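Local atomic coordinates of holo-[acyl-carrier-protein] synthase (Neisseria meningitidis serogroup C / serotype 2a, PDB entry 5CMO), a protein that belongs to the 4'-phosphopantetheinyl transferase superfamily as an AcpS-type synthase, a small alpha/beta protein found here as an assembly of three copies. Residues A[3-8]-A[118-123]; A[27-32]-A[51-56]. All blocks are in the same frame, centred on the assembly; numbering follows the deposited sequence.

Interaction 1. Residues A[3-8]-A[118-123]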
ATOM      1  N   TYR A   3     -11.239 -10.997  -1.307  1.00 29.53           N
ATOM      2  CA  TYR A   3     -10.635 -12.292  -1.597  1.00 27.14           C
ATOM      3  C   TYR A   3      -9.183 -12.293  -1.140  1.00 25.70           C
ATOM      4  O   TYR A   3      -8.694 -13.261  -0.556  1.00 26.48           O
ATOM      5  CB  TYR A   3     -10.724 -12.605  -3.091  1.00 25.45           C
ATOM      6  CG  TYR A   3     -10.259 -13.992  -3.453  1.00 24.86           C
ATOM      7  CD1 TYR A   3      -8.919 -14.256  -3.702  1.00 20.11           C
ATOM      8  CD2 TYR A   3     -11.162 -15.041  -3.549  1.00 29.77           C
ATOM      9  CE1 TYR A   3      -8.493 -15.527  -4.035  1.00 23.31           C
ATOM     10  CE2 TYR A   3     -10.748 -16.314  -3.882  1.00 26.73           C
ATOM     11  CZ  TYR A   3      -9.414 -16.553  -4.123  1.00 25.53           C
ATOM     12  OH  TYR A   3      -9.003 -17.826  -4.456  1.00 26.35           O
ATOM     13  N   GLY A   4      -8.500 -11.189  -1.415  1.00 25.50           N
ATOM     14  CA  GLY A   4      -7.123 -11.023  -1.002  1.00 24.94           C
ATOM     15  C   GLY A   4      -6.590  -9.681  -1.446  1.00 25.12           C
ATOM     16  O   GLY A   4      -7.201  -9.003  -2.277  1.00 22.60           O
ATOM     17  N   ILE A   5      -5.457  -9.290  -0.874  1.00 22.44           N
ATOM     18  CA  ILE A   5      -4.796  -8.047  -1.245  1.00 20.81           C
ATOM     19  C   ILE A   5      -3.366  -8.331  -1.662  1.00 19.73           C
ATOM     20  O   ILE A   5      -2.775  -9.338  -1.264  1.00 20.38           O
ATOM     21  CB  ILE A   5      -4.806  -7.023  -0.090  1.00 24.11           C
ATOM     22  CG1 ILE A   5      -4.088  -7.582   1.145  1.00 30.00           C
ATOM     23  CG2 ILE A   5      -6.234  -6.648   0.256  1.00 26.18           C
ATOM     24  CD1 ILE A   5      -3.937  -6.581   2.273  1.00 36.02           C
ATOM     25  N   GLY A   6      -2.818  -7.431  -2.467  1.00 20.59           N
ATOM     26  CA  GLY A   6      -1.470  -7.578  -2.970  1.00 21.43           C
ATOM     27  C   GLY A   6      -0.795  -6.240  -3.165  1.00 25.75           C
ATOM     28  O   GLY A   6      -1.451  -5.235  -3.445  1.00 24.31           O
ATOM     29  N   THR A   7       0.521  -6.224  -3.003  1.00 28.28           N
ATOM     30  CA  THR A   7       1.304  -5.032  -3.287  1.00 29.36           C
ATOM     31  C   THR A   7       2.666  -5.415  -3.836  1.00 31.81           C
ATOM     32  O   THR A   7       3.161  -6.517  -3.594  1.00 27.94           O
ATOM     33  CB  THR A   7       1.497  -4.154  -2.035  1.00 34.30           C
ATOM     34  OG1 THR A   7       2.163  -2.939  -2.401  1.00 41.78           O
ATOM     35  CG2 THR A   7       2.323  -4.883  -0.980  1.00 30.67           C
ATOM     36  N   ASP A   8       3.267  -4.497  -4.581  1.00 34.53           N
ATOM     37  CA  ASP A   8       4.636  -4.666  -5.033  1.00 32.58           C
ATOM     38  C   ASP A   8       5.240  -3.311  -5.349  1.00 29.70           C
ATOM     39  O   ASP A   8       4.545  -2.401  -5.807  1.00 30.09           O
ATOM     40  CB  ASP A   8       4.704  -5.577  -6.260  1.00 36.73           C
ATOM     41  CG  ASP A   8       6.122  -6.015  -6.581  1.00 43.76           C
ATOM     42  OD1 ASP A   8       6.884  -6.313  -5.638  1.00 47.40           O
ATOM     43  OD2 ASP A   8       6.476  -6.058  -7.776  1.00 46.46           O
ATOM     44  N   LEU A 118       4.911   1.904  -7.372  1.00 28.57           N
ATOM     45  CA  LEU A 118       4.151   1.105  -6.418  1.00 29.66           C
ATOM     46  C   LEU A 118       2.795   0.698  -6.982  1.00 29.62           C
ATOM     47  O   LEU A 118       2.099   1.503  -7.601  1.00 32.07           O
ATOM     48  CB  LEU A 118       3.964   1.882  -5.111  1.00 40.34           C
ATOM     49  CG  LEU A 118       3.085   1.224  -4.044  1.00 56.74           C
ATOM     50  CD1 LEU A 118       3.645   1.490  -2.659  1.00 59.21           C
ATOM     51  CD2 LEU A 118       1.650   1.725  -4.127  1.00 70.83           C
ATOM     52  N   ALA A 119       2.436  -0.563  -6.759  1.00 31.09           N
ATOM     53  CA  ALA A 119       1.131  -1.088  -7.140  1.00 30.11           C
ATOM     54  C   ALA A 119       0.453  -1.697  -5.926  1.00 28.95           C
ATOM     55  O   ALA A 119       1.083  -2.429  -5.162  1.00 28.57           O
ATOM     56  CB  ALA A 119       1.267  -2.123  -8.241  1.00 30.19           C
ATOM     57  N   PHE A 120      -0.823  -1.376  -5.740  1.00 31.55           N
ATOM     58  CA  PHE A 120      -1.639  -2.036  -4.730  1.00 29.96           C
ATOM     59  C   PHE A 120      -2.896  -2.592  -5.380  1.00 22.38           C
ATOM     60  O   PHE A 120      -3.549  -1.912  -6.174  1.00 23.23           O
ATOM     61  CB  PHE A 120      -2.011  -1.083  -3.597  1.00 46.76           C
ATOM     62  CG  PHE A 120      -2.863  -1.719  -2.535  1.00 67.65           C
ATOM     63  CD1 PHE A 120      -2.348  -2.715  -1.722  1.00 81.69           C
ATOM     64  CD2 PHE A 120      -4.177  -1.326  -2.354  1.00 66.41           C
ATOM     65  CE1 PHE A 120      -3.129  -3.308  -0.747  1.00 79.47           C
ATOM     66  CE2 PHE A 120      -4.962  -1.914  -1.381  1.00 63.98           C
ATOM     67  CZ  PHE A 120      -4.437  -2.905  -0.575  1.00 68.68           C
ATOM     68  N   VAL A 121      -3.220  -3.832  -5.032  1.00 25.44           N
ATOM     69  CA  VAL A 121      -4.324  -4.545  -5.655  1.00 27.34           C
ATOM     70  C   VAL A 121      -5.234  -5.188  -4.608  1.00 22.33           C
ATOM     71  O   VAL A 121      -4.765  -5.799  -3.646  1.00 23.40           O
ATOM     72  CB  VAL A 121      -3.800  -5.628  -6.623  1.00 26.10           C
ATOM     73  CG1 VAL A 121      -4.941  -6.481  -7.150  1.00 30.32           C
ATOM     74  CG2 VAL A 121      -3.038  -4.986  -7.778  1.00 23.76           C
ATOM     75  N   VAL A 122      -6.539  -5.041  -4.817  1.00 24.98           N
ATOM     76  CA  VAL A 122      -7.542  -5.707  -3.996  1.00 25.38           C
ATOM     77  C   VAL A 122      -8.450  -6.569  -4.864  1.00 30.83           C
ATOM     78  O   VAL A 122      -9.169  -6.056  -5.722  1.00 32.24           O
ATOM     79  CB  VAL A 122      -8.412  -4.700  -3.224  1.00 27.34           C
ATOM     80  CG1 VAL A 122      -9.480  -5.429  -2.407  1.00 33.50           C
ATOM     81  CG2 VAL A 122      -7.555  -3.843  -2.319  1.00 27.97           C
ATOM     82  N   ALA A 123      -8.413  -7.877  -4.636  1.00 32.57           N
ATOM     83  CA  ALA A 123      -9.325  -8.795  -5.306  1.00 29.16           C
ATOM     84  C   ALA A 123     -10.599  -8.934  -4.482  1.00 29.37           C
ATOM     85  O   ALA A 123     -10.550  -9.308  -3.311  1.00 27.82           O
ATOM     86  CB  ALA A 123      -8.669 -10.147  -5.510  1.00 25.11           C
TER
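Backbone hydrogen bonds join Gly4, Gly6 and Asp8 to Ala123, Val121 and Ala119 as antiparallel hydrogen-bonded pairs, the strand axes 4.6 Å apart. Gly6 and Val121 bond twice, Gly6 N to Val121 O and Val121 N to Gly6 O both at 2.8 Å. At Ala123 the pairing is irregular: its O takes Tyr3 N at 2.7 Å and Gly4 N only weakly at 3.4 Å, a classic beta bulge whose extended Gly4 has no side chain to accommodate. Ala119 O is gripped twice, by Asp8 N and by Thr7 OG1 at 3.0 Å; the hydroxyl gets there by lying opposite its own backbone N (chi1 -175°).

These strands, 2-11 and 116-124, are neighbours in an antiparallel sheet. On one face Ala119 packs on Ala54 and Val121 on Ala58 and Ala62, alanines of helix 45-62 with little bulk; Asp8 OD1 there bonds Ser111 of the second subunit. On the other, Ile5, Thr7 and Phe120 pack on other subunits.

Among the apolar contacts, the side chains of Ile5 and Val122 lie side by side, their CG2 atoms 4.0 Å apart, and Thr7 CB meets the edge of the Phe120 ring. That ring stacks on Phe120 of the second subunit and meets Phe120 of the third edge-to-face.

Interaction 2. Residues A[27-32]-A[51-56]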
ATOM      1  N   ALA A  27      11.354  -8.197 -21.309  1.00 57.71           N
ATOM      2  CA  ALA A  27      10.073  -7.642 -21.725  1.00 53.59           C
ATOM      3  C   ALA A  27       9.181  -8.728 -22.325  1.00 50.90           C
ATOM      4  O   ALA A  27       7.976  -8.757 -22.079  1.00 45.99           O
ATOM      5  CB  ALA A  27      10.285  -6.516 -22.723  1.00 54.22           C
ATOM      6  N   GLY A  28       9.781  -9.622 -23.105  1.00 49.63           N
ATOM      7  CA  GLY A  28       9.045 -10.716 -23.713  1.00 53.00           C
ATOM      8  C   GLY A  28       8.451 -11.654 -22.679  1.00 53.84           C
ATOM      9  O   GLY A  28       7.451 -12.326 -22.938  1.00 54.19           O
ATOM     10  N   ARG A  29       9.066 -11.693 -21.500  1.00 51.83           N
ATOM     11  CA  ARG A  29       8.635 -12.584 -20.424  1.00 54.65           C
ATOM     12  C   ARG A  29       7.502 -11.977 -19.599  1.00 44.83           C
ATOM     13  O   ARG A  29       6.574 -12.679 -19.199  1.00 42.86           O
ATOM     14  CB  ARG A  29       9.819 -12.918 -19.509  1.00 61.40           C
ATOM     15  CG  ARG A  29       9.442 -13.717 -18.268  1.00 70.22           C
ATOM     16  CD  ARG A  29      10.669 -14.203 -17.509  1.00 76.42           C
ATOM     17  NE  ARG A  29      11.210 -13.184 -16.611  1.00 80.36           N
ATOM     18  CZ  ARG A  29      10.740 -12.929 -15.392  1.00 75.31           C
ATOM     19  NH1 ARG A  29       9.707 -13.613 -14.913  1.00 68.23           N
ATOM     20  NH2 ARG A  29      11.300 -11.985 -14.650  1.00 77.98           N
ATOM     21  N   ILE A  30       7.580 -10.672 -19.355  1.00 43.26           N
ATOM     22  CA  ILE A  30       6.658  -9.996 -18.441  1.00 43.91           C
ATOM     23  C   ILE A  30       5.394  -9.485 -19.130  1.00 36.57           C
ATOM     24  O   ILE A  30       4.334  -9.391 -18.510  1.00 30.48           O
ATOM     25  CB  ILE A  30       7.353  -8.797 -17.743  1.00 48.44           C
ATOM     26  CG1 ILE A  30       8.586  -9.268 -16.970  1.00 46.68           C
ATOM     27  CG2 ILE A  30       6.388  -8.066 -16.807  1.00 56.51           C
ATOM     28  CD1 ILE A  30       8.302 -10.324 -15.922  1.00 43.93           C
ATOM     29  N   LEU A  31       5.506  -9.142 -20.409  1.00 31.90           N
ATOM     30  CA  LEU A  31       4.401  -8.515 -21.123  1.00 37.10           C
ATOM     31  C   LEU A  31       3.493  -9.530 -21.805  1.00 40.43           C
ATOM     32  O   LEU A  31       3.948 -10.570 -22.280  1.00 51.30           O
ATOM     33  CB  LEU A  31       4.938  -7.535 -22.166  1.00 40.22           C
ATOM     34  CG  LEU A  31       5.825  -6.405 -21.640  1.00 35.56           C
ATOM     35  CD1 LEU A  31       6.227  -5.480 -22.783  1.00 39.75           C
ATOM     36  CD2 LEU A  31       5.126  -5.628 -20.534  1.00 36.31           C
ATOM     37  N   THR A  32       2.203  -9.212 -21.850  1.00 31.85           N
ATOM     38  CA  THR A  32       1.239 -10.019 -22.584  1.00 34.81           C
ATOM     39  C   THR A  32       1.498  -9.851 -24.076  1.00 38.19           C
ATOM     40  O   THR A  32       2.260  -8.969 -24.476  1.00 38.43           O
ATOM     41  CB  THR A  32      -0.213  -9.612 -22.264  1.00 37.55           C
ATOM     42  OG1 THR A  32      -0.493  -8.323 -22.827  1.00 35.81           O
ATOM     43  CG2 THR A  32      -0.445  -9.570 -20.759  1.00 38.01           C
ATOM     44  N   LYS A  51       5.762  -0.494 -14.363  1.00 37.77           N
ATOM     45  CA  LYS A  51       4.354  -0.530 -13.989  1.00 42.81           C
ATOM     46  C   LYS A  51       3.767  -1.922 -14.169  1.00 28.72           C
ATOM     47  O   LYS A  51       3.065  -2.426 -13.293  1.00 30.25           O
ATOM     48  CB  LYS A  51       3.559   0.477 -14.817  1.00 63.33           C
ATOM     49  CG  LYS A  51       3.641   1.899 -14.299  1.00 89.88           C
ATOM     50  CD  LYS A  51       3.064   2.893 -15.292  1.00111.35           C
ATOM     51  CE  LYS A  51       1.606   2.597 -15.598  1.00121.68           C
ATOM     52  NZ  LYS A  51       0.996   3.657 -16.436  1.00125.62           N
ATOM     53  N   ARG A  52       4.055  -2.531 -15.314  1.00 30.64           N
ATOM     54  CA  ARG A  52       3.560  -3.865 -15.620  1.00 35.13           C
ATOM     55  C   ARG A  52       4.096  -4.866 -14.604  1.00 36.71           C
ATOM     56  O   ARG A  52       3.358  -5.704 -14.090  1.00 33.34           O
ATOM     57  CB  ARG A  52       3.965  -4.291 -17.039  1.00 34.38           C
ATOM     58  CG  ARG A  52       3.366  -3.471 -18.182  1.00 40.80           C
ATOM     59  CD  ARG A  52       1.947  -3.034 -17.897  1.00 43.64           C
ATOM     60  NE  ARG A  52       1.241  -2.586 -19.098  1.00 40.05           N
ATOM     61  CZ  ARG A  52       1.312  -1.358 -19.606  1.00 47.06           C
ATOM     62  NH1 ARG A  52       2.072  -0.431 -19.036  1.00 53.41           N
ATOM     63  NH2 ARG A  52       0.622  -1.058 -20.698  1.00 51.94           N
ATOM     64  N   PHE A  53       5.387  -4.758 -14.308  1.00 32.49           N
ATOM     65  CA  PHE A  53       6.050  -5.710 -13.429  1.00 26.75           C
ATOM     66  C   PHE A  53       5.468  -5.645 -12.014  1.00 28.77           C
ATOM     67  O   PHE A  53       5.219  -6.677 -11.391  1.00 29.87           O
ATOM     68  CB  PHE A  53       7.559  -5.437 -13.415  1.00 30.76           C
ATOM     69  CG  PHE A  53       8.390  -6.569 -12.872  1.00 45.75           C
ATOM     70  CD1 PHE A  53       8.080  -7.889 -13.159  1.00 56.29           C
ATOM     71  CD2 PHE A  53       9.505  -6.306 -12.095  1.00 58.89           C
ATOM     72  CE1 PHE A  53       8.852  -8.922 -12.662  1.00 67.20           C
ATOM     73  CE2 PHE A  53      10.282  -7.334 -11.598  1.00 71.67           C
ATOM     74  CZ  PHE A  53       9.956  -8.643 -11.883  1.00 74.53           C
ATOM     75  N   ALA A  54       5.230  -4.429 -11.524  1.00 29.89           N
ATOM     76  CA  ALA A  54       4.686  -4.230 -10.181  1.00 30.61           C
ATOM     77  C   ALA A  54       3.225  -4.662 -10.079  1.00 27.37           C
ATOM     78  O   ALA A  54       2.836  -5.358  -9.142  1.00 22.58           O
ATOM     79  CB  ALA A  54       4.820  -2.769  -9.768  1.00 27.49           C
ATOM     80  N   ALA A  55       2.419  -4.233 -11.044  1.00 25.42           N
ATOM     81  CA  ALA A  55       0.989  -4.521 -11.046  1.00 30.25           C
ATOM     82  C   ALA A  55       0.702  -6.018 -11.123  1.00 27.49           C
ATOM     83  O   ALA A  55      -0.163  -6.532 -10.413  1.00 26.52           O
ATOM     84  CB  ALA A  55       0.320  -3.803 -12.205  1.00 32.48           C
ATOM     85  N   LYS A  56       1.429  -6.713 -11.991  1.00 21.65           N
ATOM     86  CA  LYS A  56       1.225  -8.146 -12.184  1.00 21.97           C
ATOM     87  C   LYS A  56       1.633  -8.937 -10.941  1.00 25.98           C
ATOM     88  O   LYS A  56       0.948  -9.880 -10.545  1.00 26.70           O
ATOM     89  CB  LYS A  56       2.005  -8.632 -13.407  1.00 25.18           C
ATOM     90  CG  LYS A  56       1.469  -8.081 -14.724  1.00 32.56           C
ATOM     91  CD  LYS A  56       2.336  -8.483 -15.902  1.00 35.41           C
ATOM     92  CE  LYS A  56       1.994  -7.675 -17.142  1.00 30.25           C
ATOM     93  NZ  LYS A  56       1.833  -8.530 -18.341  1.00 28.73           N
TER
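Ile30 and Phe53 bring the backbones nearest, with CA atoms 6.6 Å apart, where helix 24-30 ends beside the long helix 45-62. This is helix-to-helix packing inside the alpha/beta fold of the subunit, and it joins an apolar patch to a buried charge. Ile30 supplies the patch: its CD1 reaches Phe53 CE1 at 3.6 Å, and CG2 lies 4.0 Å from Phe53 CD1, so a branched aliphatic side chain meets the CD1 and CE1 atoms of Phe53 obliquely. The same CD1 of Ile30 sits over the centre of the Arg29 guanidinium, 3.5 Å above its plane. On its way out to Glu35, with which NE forms a salt bridge, Arg52 lends its aliphatic stem to Leu31, whose CD2 crosses it at about a right angle, 3.6 Å from Arg52 CG.

Lys56 suits its place because its long chain can pass Ile30 and bring NZ to the C-terminal end of helix 24-30. There NZ forms a salt bridge with Glu35 and hydrogen bonds to Phe73 O and Ile76 O. A bend at chi4 (-132°) turns Lys56 NZ onto Ile30 O, 2.7 Å away and in the carbonyl plane.

Helix 45-62 is the element that both contacts share. Its residues 51-56 face the helix 24-30 end in interaction 2, while another side of the same turns lies against the sheet of interaction 1, so the helix lies between the sheet and the end of helix 24-30, although the centres of the contacts are 15 Å apart. The join is made through small groups: Ala119 CB is 3.7 Å from Ala55 N, and Asp8 CB is 3.4 Å from Ala54 O. In sequence, interaction 2 falls within the long span that separates the two strands paired in interaction 1. Their surroundings differ, since 3-8/118-123 reaches two other subunits, whereas 27-32/51-56 is touched by no other chain of the assembly.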